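Local coordinates for flavin-nucleotide-binding protein (Azotobacter vinelandii, PDB 6RK0) that binds FAD and heme b as a flavocytochrome and probably acts as a low-potential terminal oxidase associated with the iron-only nitrogenase, at residues 43-48 with 60-65; 68-73 with 159-164. One frame throughout, in Å; residues are numbered along the deposited sequence.

Contact 1. Residues 43-48 with 60-65; sequences PLAHVG and TFFWRE. With FAD (flavin-adenine dinucleotide), chain F.
In one of its two conformers, the Phe61 ring carries Pro43 CB over one face, offset toward the rim, in a CH-pi contact 3.8 Å from the ring centroid. Pro43 and Phe61 lie side by side and point the same way, and the compact, apolar pyrrolidine ring suits such a surface. The Phe62 ring has the carbonyl carbon of Leu44 at its edge, in plane. Phe62 CG lies between the backbone N and the carbonyl carbon (chi1 75°), from where the ring comes back toward segment 43-48 and meets the methyl of Ala45 obliquely, CD1 to CB 3.5 Å. At this position alanine offers a methyl and no more; Val92 of strand 88-100 and Leu39 of helix 32-40 also pack against Phe62. The backbones form an antiparallel beta hairpin within the split-barrel-like fold of the pyridoxamine 5'-phosphate oxidase family. Ala45 and Thr60 are a hydrogen-bonded pair, with Ala45 N giving Thr60 O a nearly straight bond of 2.8 Å and Thr60 N returning one to Ala45 O. Leu44 and Phe61 make the adjoining non-hydrogen-bonded pair, and Phe62 N then bonds to Pro43 O at 2.9 Å. On the flavin side, Phe61 N donates to O4 of FAD at 3.2 Å, a bond that would favour electron density on that carbonyl oxygen. Leu44, with CG anti to the backbone N (chi1 178°), brings CD1 to 3.7 Å from the flavin methyl C7M, apolar against apolar. Further along strand 44-51, Val47 CG2 meets Thr60 CG2 at 3.8 Å, the two side chains crossing obliquely.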
ATOM      1  N   PRO A  43       9.542   3.251   0.814  1.00  9.14           N
ATOM      2  CA  PRO A  43       9.143   4.626   1.117  1.00  9.53           C
ATOM      3  C   PRO A  43       7.650   4.810   1.260  1.00  8.70           C
ATOM      4  O   PRO A  43       7.244   5.938   1.576  1.00  9.14           O
ATOM      5  CB  PRO A  43       9.631   5.385  -0.117  1.00 10.96           C
ATOM      6  CG  PRO A  43       9.410   4.397  -1.233  1.00 11.21           C
ATOM      7  CD  PRO A  43       9.756   3.055  -0.633  1.00  9.95           C
ATOM      8  N   LEU A  44       6.831   3.786   0.996  1.00  8.25           N
ATOM      9  CA  LEU A  44       5.390   3.999   0.859  1.00  8.19           C
ATOM     10  C   LEU A  44       4.618   3.549   2.098  1.00  7.92           C
ATOM     11  O   LEU A  44       4.601   2.339   2.428  1.00  8.56           O
ATOM     12  CB  LEU A  44       4.856   3.269  -0.378  1.00  8.60           C
ATOM     13  CG  LEU A  44       3.354   3.369  -0.631  1.00  9.46           C
ATOM     14  CD1 LEU A  44       2.908   4.816  -0.796  1.00 10.30           C
ATOM     15  CD2 LEU A  44       2.940   2.518  -1.825  1.00 10.12           C
ATOM     16  N   ALA A  45       3.920   4.507   2.723  1.00  8.00           N
ATOM     17  CA  ALA A  45       3.043   4.268   3.874  1.00  8.22           C
ATOM     18  C   ALA A  45       1.605   4.594   3.515  1.00  7.57           C
ATOM     19  O   ALA A  45       1.331   5.274   2.516  1.00  8.11           O
ATOM     20  CB  ALA A  45       3.477   5.134   5.050  1.00  8.89           C
ATOM     21  N   HIS A  46       0.709   4.186   4.403  1.00  7.57           N
ATOM     22  CA  HIS A  46      -0.698   4.542   4.334  1.00  7.96           C
ATOM     23  C   HIS A  46      -1.109   5.030   5.713  1.00  8.02           C
ATOM     24  O   HIS A  46      -1.044   4.285   6.695  1.00  8.82           O
ATOM     25  CB  HIS A  46      -1.548   3.330   3.894  1.00  8.36           C
ATOM     26  CG  HIS A  46      -1.329   2.971   2.463  1.00  8.43           C
ATOM     27  ND1 HIS A  46      -0.253   2.231   2.029  1.00  9.19           N
ATOM     28  CD2 HIS A  46      -1.993   3.348   1.337  1.00  9.02           C
ATOM     29  CE1 HIS A  46      -0.286   2.188   0.702  1.00  9.45           C
ATOM     30  NE2 HIS A  46      -1.330   2.845   0.251  1.00  9.72           N
ATOM     31  N   VAL A  47      -1.523   6.292   5.796  1.00  8.06           N
ATOM     32  CA  VAL A  47      -1.840   6.945   7.069  1.00  8.26           C
ATOM     33  C   VAL A  47      -3.342   6.996   7.255  1.00  7.95           C
ATOM     34  O   VAL A  47      -4.059   7.510   6.374  1.00  8.56           O
ATOM     35  CB  VAL A  47      -1.232   8.359   7.136  1.00  9.62           C
ATOM     36  CG1 VAL A  47      -1.694   9.089   8.403  1.00 11.23           C
ATOM     37  CG2 VAL A  47       0.276   8.288   7.085  1.00 10.81           C
ATOM     38  N   GLY A  48      -3.814   6.507   8.404  1.00  8.00           N
ATOM     39  CA  GLY A  48      -5.240   6.540   8.746  1.00  8.31           C
ATOM     40  C   GLY A  48      -5.505   7.729   9.654  1.00  8.47           C
ATOM     41  O   GLY A  48      -4.804   7.939  10.637  1.00  9.30           O
ATOM     42  N   THR A  60       1.238   7.896   1.272  1.00  8.43           N
ATOM     43  CA  THR A  60       2.230   8.959   1.336  1.00  8.92           C
ATOM     44  C   THR A  60       3.622   8.353   1.447  1.00  8.58           C
ATOM     45  O   THR A  60       3.795   7.240   1.942  1.00  9.65           O
ATOM     46  CB  THR A  60       1.909   9.893   2.509  1.00 10.95           C
ATOM     47  OG1 THR A  60       2.707  11.059   2.387  1.00 14.89           O
ATOM     48  CG2 THR A  60       2.121   9.197   3.880  1.00 13.00           C
ATOM     49  N   PHE A  61       4.627   9.106   1.018  0.61  8.45           N
ATOM     50  CA  PHE A  61       6.008   8.727   1.300  0.61  8.55           C
ATOM     51  C   PHE A  61       6.340   8.985   2.768  0.61  8.48           C
ATOM     52  O   PHE A  61       5.726   9.845   3.410  0.61  9.39           O
ATOM     53  CB  PHE A  61       6.978   9.475   0.378  0.61  9.33           C
ATOM     54  CG  PHE A  61       7.284   8.716  -0.911  0.61 10.36           C
ATOM     55  CD1 PHE A  61       6.333   7.825  -1.496  0.61 13.94           C
ATOM     56  CD2 PHE A  61       8.549   8.722  -1.428  0.61  9.29           C
ATOM     57  CE1 PHE A  61       6.625   7.116  -2.682  0.61 16.35           C
ATOM     58  CE2 PHE A  61       8.847   8.050  -2.608  0.61 10.01           C
ATOM     59  CZ  PHE A  61       7.899   7.238  -3.232  0.61 14.23           C
ATOM     60  N   PHE A  62       7.337   8.256   3.290  1.00  8.52           N
ATOM     61  CA  PHE A  62       7.842   8.526   4.632  1.00  8.64           C
ATOM     62  C   PHE A  62       9.304   8.182   4.696  1.00  8.67           C
ATOM     63  O   PHE A  62       9.829   7.450   3.851  1.00  9.15           O
ATOM     64  CB  PHE A  62       7.071   7.720   5.711  1.00  9.02           C
ATOM     65  CG  PHE A  62       7.461   6.266   5.732  1.00  9.07           C
ATOM     66  CD1 PHE A  62       7.000   5.380   4.764  1.00  9.35           C
ATOM     67  CD2 PHE A  62       8.409   5.811   6.627  1.00  9.91           C
ATOM     68  CE1 PHE A  62       7.445   4.089   4.715  1.00  9.59           C
ATOM     69  CE2 PHE A  62       8.869   4.507   6.590  1.00 10.08           C
ATOM     70  CZ  PHE A  62       8.384   3.640   5.638  1.00  9.89           C
ATOM     71  N   TRP A  63       9.962   8.721   5.729  1.00  8.81           N
ATOM     72  CA  TRP A  63      11.351   8.371   5.984  1.00  9.17           C
ATOM     73  C   TRP A  63      11.557   8.211   7.487  1.00  9.09           C
ATOM     74  O   TRP A  63      10.829   8.797   8.284  1.00 10.42           O
ATOM     75  CB  TRP A  63      12.336   9.366   5.359  1.00 10.10           C
ATOM     76  CG  TRP A  63      12.353  10.736   5.926  1.00 10.18           C
ATOM     77  CD1 TRP A  63      13.332  11.255   6.752  1.00 11.45           C
ATOM     78  CD2 TRP A  63      11.420  11.823   5.690  1.00 10.40           C
ATOM     79  NE1 TRP A  63      13.038  12.562   7.036  1.00 12.21           N
ATOM     80  CE2 TRP A  63      11.900  12.949   6.390  1.00 11.58           C
ATOM     81  CE3 TRP A  63      10.255  11.965   4.923  1.00 10.60           C
ATOM     82  CZ2 TRP A  63      11.232  14.198   6.343  1.00 12.32           C
ATOM     83  CZ3 TRP A  63       9.610  13.210   4.853  1.00 12.03           C
ATOM     84  CH2 TRP A  63      10.094  14.294   5.586  1.00 13.21           C
ATOM     85  N   ARG A  64      12.549   7.418   7.868  1.00  9.81           N
ATOM     86  CA  ARG A  64      12.848   7.190   9.272  1.00 10.21           C
ATOM     87  C   ARG A  64      14.130   7.912   9.650  1.00 10.94           C
ATOM     88  O   ARG A  64      15.126   7.872   8.913  1.00 11.89           O
ATOM     89  CB  ARG A  64      13.027   5.698   9.555  1.00 10.14           C
ATOM     90  CG  ARG A  64      13.228   5.394  11.037  1.00 10.47           C
ATOM     91  CD  ARG A  64      13.370   3.923  11.360  1.00 10.95           C
ATOM     92  NE  ARG A  64      14.576   3.289  10.842  1.00 10.95           N
ATOM     93  CZ  ARG A  64      15.735   3.275  11.489  1.00 11.31           C
ATOM     94  NH1 ARG A  64      15.889   3.905  12.654  1.00 11.96           N
ATOM     95  NH2 ARG A  64      16.742   2.590  10.981  1.00 12.19           N
ATOM     96  N   GLU A  65      14.114   8.560  10.809  1.00 10.92           N
ATOM     97  CA  GLU A  65      15.346   9.050  11.455  1.00 12.09           C
ATOM     98  C   GLU A  65      15.327   8.530  12.888  1.00 12.04           C
ATOM     99  O   GLU A  65      14.499   8.969  13.699  1.00 12.35           O
ATOM    100  CB  GLU A  65      15.436  10.578  11.441  1.00 13.37           C
ATOM    101  CG  GLU A  65      15.361  11.178  10.069  1.00 14.92           C
ATOM    102  CD  GLU A  65      15.551  12.675  10.073  1.00 15.57           C
ATOM    103  OE1 GLU A  65      16.042  13.253  11.113  1.00 17.18           O
ATOM    104  OE2 GLU A  65      15.243  13.319   9.022  1.00 15.09           O
TER
HETATM  105  PA  FAD F 403      -7.907  16.615  -0.470  1.00 10.66           P
HETATM  106  O1A FAD F 403      -7.845  17.045  -1.882  1.00 11.02           O
HETATM  107  O2A FAD F 403      -8.189  17.625   0.569  1.00 11.83           O
HETATM  108  O5B FAD F 403      -8.921  15.401  -0.310  1.00 10.64           O
HETATM  109  C5B FAD F 403     -10.282  15.549  -0.771  1.00 10.81           C
HETATM  110  C4B FAD F 403     -10.737  14.268  -1.391  1.00 10.39           C
HETATM  111  O4B FAD F 403      -9.907  13.946  -2.529  1.00 10.00           O
HETATM  112  C3B FAD F 403     -10.616  13.035  -0.500  1.00 10.34           C
HETATM  113  O3B FAD F 403     -11.666  12.946   0.459  1.00 11.20           O
HETATM  114  C2B FAD F 403     -10.601  11.908  -1.535  1.00  9.65           C
HETATM  115  O2B FAD F 403     -11.924  11.599  -1.938  1.00 10.65           O
HETATM  116  C1B FAD F 403      -9.830  12.542  -2.703  1.00  9.46           C
HETATM  117  N9A FAD F 403      -8.416  12.158  -2.715  1.00  9.02           N
HETATM  118  C8A FAD F 403      -7.389  12.744  -2.033  1.00  9.18           C
HETATM  119  N7A FAD F 403      -6.240  12.133  -2.195  1.00  9.17           N
HETATM  120  C5A FAD F 403      -6.536  11.069  -3.039  1.00  8.82           C
HETATM  121  C6A FAD F 403      -5.744  10.037  -3.580  1.00  8.89           C
HETATM  122  N6A FAD F 403      -4.435   9.873  -3.330  1.00  9.63           N
HETATM  123  N1A FAD F 403      -6.368   9.118  -4.358  1.00  9.18           N
HETATM  124  C2A FAD F 403      -7.680   9.247  -4.595  1.00  9.34           C
HETATM  125  N3A FAD F 403      -8.522  10.183  -4.135  1.00  8.99           N
HETATM  126  C4A FAD F 403      -7.878  11.063  -3.360  1.00  8.75           C
HETATM  127  N1  FAD F 403       0.959  13.434  -0.656  1.00  9.34           N
HETATM  128  C2  FAD F 403       1.831  14.177   0.093  1.00 10.39           C
HETATM  129  O2  FAD F 403       1.498  15.256   0.583  1.00 12.27           O
HETATM  130  N3  FAD F 403       3.095  13.721   0.327  1.00 10.06           N
HETATM  131  C4  FAD F 403       3.600  12.522  -0.139  1.00  9.42           C
HETATM  132  O4  FAD F 403       4.733  12.144   0.179  1.00 10.02           O
HETATM  133  C4X FAD F 403       2.694  11.773  -0.988  1.00  9.06           C
HETATM  134  N5  FAD F 403       3.132  10.631  -1.524  1.00  9.31           N
HETATM  135  C5X FAD F 403       2.209   9.865  -2.240  1.00  8.81           C
HETATM  136  C6  FAD F 403       2.612   8.628  -2.762  1.00  9.25           C
HETATM  137  C7  FAD F 403       1.720   7.822  -3.471  1.00  9.05           C
HETATM  138  C7M FAD F 403       2.192   6.510  -4.040  1.00 10.02           C
HETATM  139  C8  FAD F 403       0.409   8.273  -3.687  1.00  8.90           C
HETATM  140  C8M FAD F 403      -0.602   7.434  -4.410  1.00  9.65           C
HETATM  141  C9  FAD F 403       0.014   9.521  -3.197  1.00  8.82           C
HETATM  142  C9A FAD F 403       0.901  10.328  -2.485  1.00  8.65           C
HETATM  143  N10 FAD F 403       0.538  11.599  -1.986  1.00  8.76           N
HETATM  144  C10 FAD F 403       1.387  12.302  -1.178  1.00  8.98           C
HETATM  145  C1' FAD F 403      -0.800  12.169  -2.203  1.00  9.04           C
HETATM  146  C2' FAD F 403      -1.750  11.889  -1.045  1.00  8.72           C
HETATM  147  O2' FAD F 403      -2.251  10.564  -1.144  1.00  8.53           O
HETATM  148  C3' FAD F 403      -2.925  12.864  -1.055  1.00  8.96           C
HETATM  149  O3' FAD F 403      -3.604  12.761  -2.304  1.00  8.83           O
HETATM  150  C4' FAD F 403      -2.525  14.317  -0.822  1.00 10.22           C
HETATM  151  O4' FAD F 403      -1.660  14.402   0.315  1.00 11.00           O
HETATM  152  C5' FAD F 403      -3.725  15.211  -0.641  1.00 10.67           C
HETATM  153  O5' FAD F 403      -4.511  14.708   0.473  1.00 10.32           O
HETATM  154  P   FAD F 403      -5.627  15.597   1.118  1.00 10.72           P
HETATM  155  O1P FAD F 403      -5.067  16.909   1.605  1.00 11.72           O
HETATM  156  O2P FAD F 403      -6.359  14.729   2.107  1.00 11.74           O
HETATM  157  O3P FAD F 403      -6.561  15.855  -0.150  1.00 10.48           O

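Contact 2. Residues 68-73 with 159-164. With HEM (protoporphyrin IX containing Fe), chain C.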
ATOM      1  N   ARG A  68      11.854   7.829  15.056  1.00 10.85           N
ATOM      2  CA  ARG A  68      10.653   8.458  14.528  1.00 10.62           C
ATOM      3  C   ARG A  68      10.612   8.312  13.011  1.00 10.04           C
ATOM      4  O   ARG A  68      11.655   8.253  12.339  1.00 10.56           O
ATOM      5  CB  ARG A  68      10.551   9.953  14.857  1.00 11.35           C
ATOM      6  CG  ARG A  68      10.673  10.228  16.380  1.00 12.09           C
ATOM      7  CD  ARG A  68      10.483  11.677  16.734  1.00 13.03           C
ATOM      8  NE  ARG A  68       9.118  12.126  16.536  1.00 13.41           N
ATOM      9  CZ  ARG A  68       8.116  11.879  17.381  1.00 14.02           C
ATOM     10  NH1 ARG A  68       8.288  11.180  18.525  1.00 14.49           N
ATOM     11  NH2 ARG A  68       6.910  12.329  17.095  1.00 14.50           N
ATOM     12  N   VAL A  69       9.392   8.288  12.469  1.00  9.30           N
ATOM     13  CA  VAL A  69       9.173   8.414  11.040  1.00  9.37           C
ATOM     14  C   VAL A  69       8.546   9.756  10.751  1.00  9.41           C
ATOM     15  O   VAL A  69       7.874  10.354  11.608  1.00 11.15           O
ATOM     16  CB  VAL A  69       8.315   7.284  10.436  1.00  9.81           C
ATOM     17  CG1 VAL A  69       9.053   5.968  10.496  1.00 10.11           C
ATOM     18  CG2 VAL A  69       6.942   7.253  11.051  1.00 10.60           C
ATOM     19  N   TYR A  70       8.765  10.222   9.526  1.00  9.07           N
ATOM     20  CA  TYR A  70       8.403  11.551   9.080  1.00  9.04           C
ATOM     21  C   TYR A  70       7.678  11.456   7.745  1.00  8.92           C
ATOM     22  O   TYR A  70       7.971  10.573   6.935  1.00  8.80           O
ATOM     23  CB  TYR A  70       9.680  12.414   8.835  1.00  9.41           C
ATOM     24  CG  TYR A  70      10.469  12.661  10.110  1.00 10.22           C
ATOM     25  CD1 TYR A  70      11.290  11.669  10.653  1.00 10.97           C
ATOM     26  CD2 TYR A  70      10.361  13.879  10.792  1.00 11.19           C
ATOM     27  CE1 TYR A  70      11.993  11.892  11.857  1.00 11.76           C
ATOM     28  CE2 TYR A  70      11.066  14.093  11.984  1.00 12.13           C
ATOM     29  CZ  TYR A  70      11.858  13.091  12.507  1.00 12.22           C
ATOM     30  OH  TYR A  70      12.534  13.354  13.669  1.00 14.16           O
ATOM     31  N   TRP A  71       6.776  12.410   7.496  1.00  8.90           N
ATOM     32  CA  TRP A  71       6.140  12.546   6.190  1.00  8.96           C
ATOM     33  C   TRP A  71       5.846  14.031   5.974  1.00  8.97           C
ATOM     34  O   TRP A  71       5.911  14.841   6.913  1.00  9.50           O
ATOM     35  CB  TRP A  71       4.906  11.643   6.036  1.00  9.07           C
ATOM     36  CG  TRP A  71       3.774  11.908   6.986  1.00  9.94           C
ATOM     37  CD1 TRP A  71       2.599  12.549   6.718  1.00 11.34           C
ATOM     38  CD2 TRP A  71       3.662  11.452   8.353  1.00 10.24           C
ATOM     39  NE1 TRP A  71       1.784  12.520   7.832  1.00 12.38           N
ATOM     40  CE2 TRP A  71       2.408  11.846   8.839  1.00 11.84           C
ATOM     41  CE3 TRP A  71       4.502  10.725   9.203  1.00 10.65           C
ATOM     42  CZ2 TRP A  71       1.974  11.554  10.152  1.00 12.40           C
ATOM     43  CZ3 TRP A  71       4.093  10.464  10.514  1.00 11.43           C
ATOM     44  CH2 TRP A  71       2.844  10.868  10.947  1.00 12.52           C
ATOM     45  N   HIS A  72       5.569  14.401   4.726  1.00  9.06           N
ATOM     46  CA  HIS A  72       5.451  15.799   4.347  1.00  9.27           C
ATOM     47  C   HIS A  72       4.229  16.019   3.466  1.00  9.32           C
ATOM     48  O   HIS A  72       3.716  15.099   2.829  1.00  9.91           O
ATOM     49  CB  HIS A  72       6.707  16.302   3.610  1.00  9.60           C
ATOM     50  CG  HIS A  72       6.676  16.037   2.123  1.00  9.32           C
ATOM     51  ND1 HIS A  72       6.675  14.769   1.565  1.00  9.80           N
ATOM     52  CD2 HIS A  72       6.585  16.887   1.074  1.00  9.03           C
ATOM     53  CE1 HIS A  72       6.563  14.873   0.258  1.00  9.43           C
ATOM     54  NE2 HIS A  72       6.518  16.142  -0.066  1.00  9.21           N
ATOM     55  N   GLY A  73       3.821  17.278   3.360  1.00  9.46           N
ATOM     56  CA  GLY A  73       2.758  17.668   2.450  1.00  9.89           C
ATOM     57  C   GLY A  73       2.541  19.154   2.571  1.00  9.95           C
ATOM     58  O   GLY A  73       3.458  19.905   2.909  1.00 10.26           O
ATOM     59  N   THR A 159       5.430  23.958   3.233  1.00 10.86           N
ATOM     60  CA  THR A 159       5.477  22.514   3.463  1.00 10.53           C
ATOM     61  C   THR A 159       5.228  22.214   4.936  1.00 11.02           C
ATOM     62  O   THR A 159       5.733  22.914   5.806  1.00 12.71           O
ATOM     63  CB  THR A 159       6.848  21.968   3.050  1.00 10.68           C
ATOM     64  OG1 THR A 159       7.159  22.406   1.720  1.00 11.00           O
ATOM     65  CG2 THR A 159       6.916  20.447   3.059  1.00 10.80           C
ATOM     66  N   ALA A 160       4.438  21.190   5.210  1.00 10.51           N
ATOM     67  CA  ALA A 160       4.319  20.625   6.545  1.00 10.69           C
ATOM     68  C   ALA A 160       5.183  19.366   6.621  1.00  9.89           C
ATOM     69  O   ALA A 160       5.295  18.622   5.632  1.00 10.24           O
ATOM     70  CB  ALA A 160       2.876  20.227   6.841  1.00 12.72           C
ATOM     71  N   VAL A 161       5.782  19.140   7.794  1.00  9.79           N
ATOM     72  CA  VAL A 161       6.413  17.879   8.108  1.00  9.95           C
ATOM     73  C   VAL A 161       5.867  17.399   9.440  1.00 10.11           C
ATOM     74  O   VAL A 161       5.860  18.148  10.421  1.00 11.02           O
ATOM     75  CB  VAL A 161       7.951  17.980   8.147  1.00 10.75           C
ATOM     76  CG1 VAL A 161       8.551  16.653   8.594  1.00 11.25           C
ATOM     77  CG2 VAL A 161       8.487  18.406   6.791  1.00 12.13           C
ATOM     78  N   ALA A 162       5.380  16.164   9.449  1.00 10.08           N
ATOM     79  CA  ALA A 162       4.894  15.526  10.661  1.00 10.63           C
ATOM     80  C   ALA A 162       5.801  14.361  11.014  1.00  9.88           C
ATOM     81  O   ALA A 162       6.480  13.802  10.148  1.00 10.27           O
ATOM     82  CB  ALA A 162       3.469  14.975  10.429  1.00 12.78           C
ATOM     83  N   SER A 163       5.798  13.981  12.290  1.00 10.40           N
ATOM     84  CA  SER A 163       6.523  12.789  12.699  1.00 11.10           C
ATOM     85  C   SER A 163       5.755  12.012  13.754  1.00 10.86           C
ATOM     86  O   SER A 163       4.909  12.555  14.475  1.00 11.52           O
ATOM     87  CB  SER A 163       7.923  13.111  13.208  1.00 13.01           C
ATOM     88  OG  SER A 163       7.915  13.660  14.493  1.00 13.87           O
ATOM     89  N   LEU A 164       6.107  10.735  13.851  1.00 10.65           N
ATOM     90  CA  LEU A 164       5.471   9.811  14.767  1.00 10.54           C
ATOM     91  C   LEU A 164       6.535   8.881  15.311  1.00 10.49           C
ATOM     92  O   LEU A 164       7.352   8.350  14.560  1.00 10.52           O
ATOM     93  CB  LEU A 164       4.406   9.004  14.016  1.00 10.80           C
ATOM     94  CG  LEU A 164       3.612   7.975  14.790  1.00 11.30           C
ATOM     95  CD1 LEU A 164       2.731   8.621  15.872  1.00 12.50           C
ATOM     96  CD2 LEU A 164       2.732   7.149  13.812  1.00 12.70           C
TER
HETATM   97  CHA HEM C 301       3.212  17.279  -2.106  0.78  9.20           C
HETATM   98  CHB HEM C 301       6.243  13.765  -3.297  0.78  9.12           C
HETATM   99  CHC HEM C 301       9.912  16.418  -1.640  0.78  9.69           C
HETATM  100  CHD HEM C 301       6.920  20.039  -0.732  0.78  9.54           C
HETATM  101  C1A HEM C 301       3.742  16.110  -2.583  0.78  8.82           C
HETATM  102  C2A HEM C 301       2.936  15.051  -3.179  0.78  9.23           C
HETATM  103  C3A HEM C 301       3.773  14.050  -3.513  0.78  9.15           C
HETATM  104  C4A HEM C 301       5.099  14.506  -3.122  0.78  9.04           C
HETATM  105  CMA HEM C 301       3.487  12.733  -4.180  0.78 10.07           C
HETATM  106  CAA HEM C 301       1.420  15.091  -3.421  0.78  9.65           C
HETATM  107  CBA HEM C 301       1.023  15.897  -4.689  0.78 10.35           C
HETATM  108  CGA HEM C 301      -0.369  15.473  -5.077  0.78 10.21           C
HETATM  109  O1A HEM C 301      -0.570  14.706  -6.085  0.78 10.64           O
HETATM  110  O2A HEM C 301      -1.338  15.865  -4.346  0.78 10.71           O
HETATM  111  C1B HEM C 301       7.512  14.172  -2.980  0.78  9.15           C
HETATM  112  C2B HEM C 301       8.701  13.363  -3.109  0.78  9.90           C
HETATM  113  C3B HEM C 301       9.708  14.110  -2.634  0.78 10.35           C
HETATM  114  C4B HEM C 301       9.174  15.391  -2.212  0.78  9.56           C
HETATM  115  CMB HEM C 301       8.688  11.947  -3.672  0.78 11.22           C
HETATM  116  CAB HEM C 301      11.184  13.816  -2.519  0.78 14.49           C
HETATM  117  CBB HEM C 301      11.819  12.797  -3.089  0.78 23.94           C
HETATM  118  C1C HEM C 301       9.418  17.628  -1.247  0.78  9.30           C
HETATM  119  C2C HEM C 301      10.210  18.690  -0.704  0.78  9.97           C
HETATM  120  C3C HEM C 301       9.391  19.725  -0.495  0.78 10.06           C
HETATM  121  C4C HEM C 301       8.068  19.303  -0.878  0.78  9.32           C
HETATM  122  CMC HEM C 301      11.695  18.567  -0.401  0.78 11.14           C
HETATM  123  CAC HEM C 301       9.715  21.098   0.030  0.78 11.19           C
HETATM  124  CBC HEM C 301      10.883  21.699  -0.296  0.78 13.10           C
HETATM  125  C1D HEM C 301       5.628  19.590  -0.985  0.78  9.33           C
HETATM  126  C2D HEM C 301       4.436  20.359  -0.778  0.78  9.92           C
HETATM  127  C3D HEM C 301       3.406  19.599  -1.152  0.78  9.87           C
HETATM  128  C4D HEM C 301       3.949  18.329  -1.600  0.78  9.35           C
HETATM  129  CMD HEM C 301       4.377  21.783  -0.229  0.78 10.90           C
HETATM  130  CAD HEM C 301       1.930  19.974  -1.200  0.78 10.75           C
HETATM  131  CBD HEM C 301       1.563  20.509  -2.598  0.78 12.07           C
HETATM  132  CGD HEM C 301       0.162  21.093  -2.602  0.78 13.77           C
HETATM  133  O1D HEM C 301      -0.818  20.341  -2.767  0.78 18.15           O
HETATM  134  O2D HEM C 301       0.019  22.323  -2.416  0.78 13.35           O
HETATM  135  NA  HEM C 301       5.063  15.763  -2.562  0.78  8.64           N
HETATM  136  NB  HEM C 301       7.805  15.402  -2.447  0.78  8.92           N
HETATM  137  NC  HEM C 301       8.120  18.023  -1.348  0.78  9.19           N
HETATM  138  ND  HEM C 301       5.324  18.356  -1.491  0.78  9.27           N
HETATM  139 FE   HEM C 301       6.582  16.901  -1.920  0.78  8.93          FE
HETATM  140  O   HOH W   1       6.775  17.657  -3.885  1.00  9.66           O
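Thr159 meets Gly73 at the heme end of this antiparallel pair, its CG2 3.5 Å from Gly73 O and close to the edge of the His72 imidazole. Its OG1 is hydrogen-bonded to Glu155 O and also lies against the heme periphery, near CAC and CHD. Ala160 and Gly73 exchange two backbone bonds; Gly73 is nearly fully extended (phi -180°, psi -153°), which a residue without a side chain adopts easily. Val161 sits opposite His72 in a non-hydrogen-bonded pair, and its CG1 reaches the edge of the Tyr70 ring at 4.0 Å; a branched apolar residue suits this site, which Leu133 of helix 126-140 also packs against. Ala162 bonds twice to the Trp71 backbone and sets its methyl over one face of the indole, 3.9 Å from its six-membered-ring centroid. Ser163 does double duty: CB lies over a face of the Tyr70 ring, and OG, lying in the guanidinium plane, accepts side-on from Arg68 NE at 2.8 Å and NH2 at 3.1 Å. A bend at chi3 (69°) turns NE toward the serine. Leu164 sets CB at the indole edge, 3.8 Å from Trp71 CZ3, its backbone paired with Val69. The ladder thus holds the strand presenting His72, whose NE2 binds the heme iron at 2.0 Å. Water 1, 2.1 Å from the iron, makes it six-coordinate and could probably be displaced, consistent with the proposed oxidase role.

In the fold
Contacts 1 and 2 lie in series along the chain, the hairpin of 43-48 with 60-65 closing before 68-73 pairs with the distant 159-164. Their centres are 9 Å apart in one antiparallel sheet, where strand 54-65 stands next to strand 68-74; Trp63 O and Tyr70 N, 2.8 Å apart, probably share a hydrogen bond across that join. The strand order is therefore 44-51, 54-65, 68-74, 159-165. Contact 1 borders the flavin and contact 2 carries the iron ligand, while His72 O also bonds to FAD N3. Neighbouring strands thus hold both cofactors close together, consistent with electron transfer between flavin and heme, and the second subunit completes both sites.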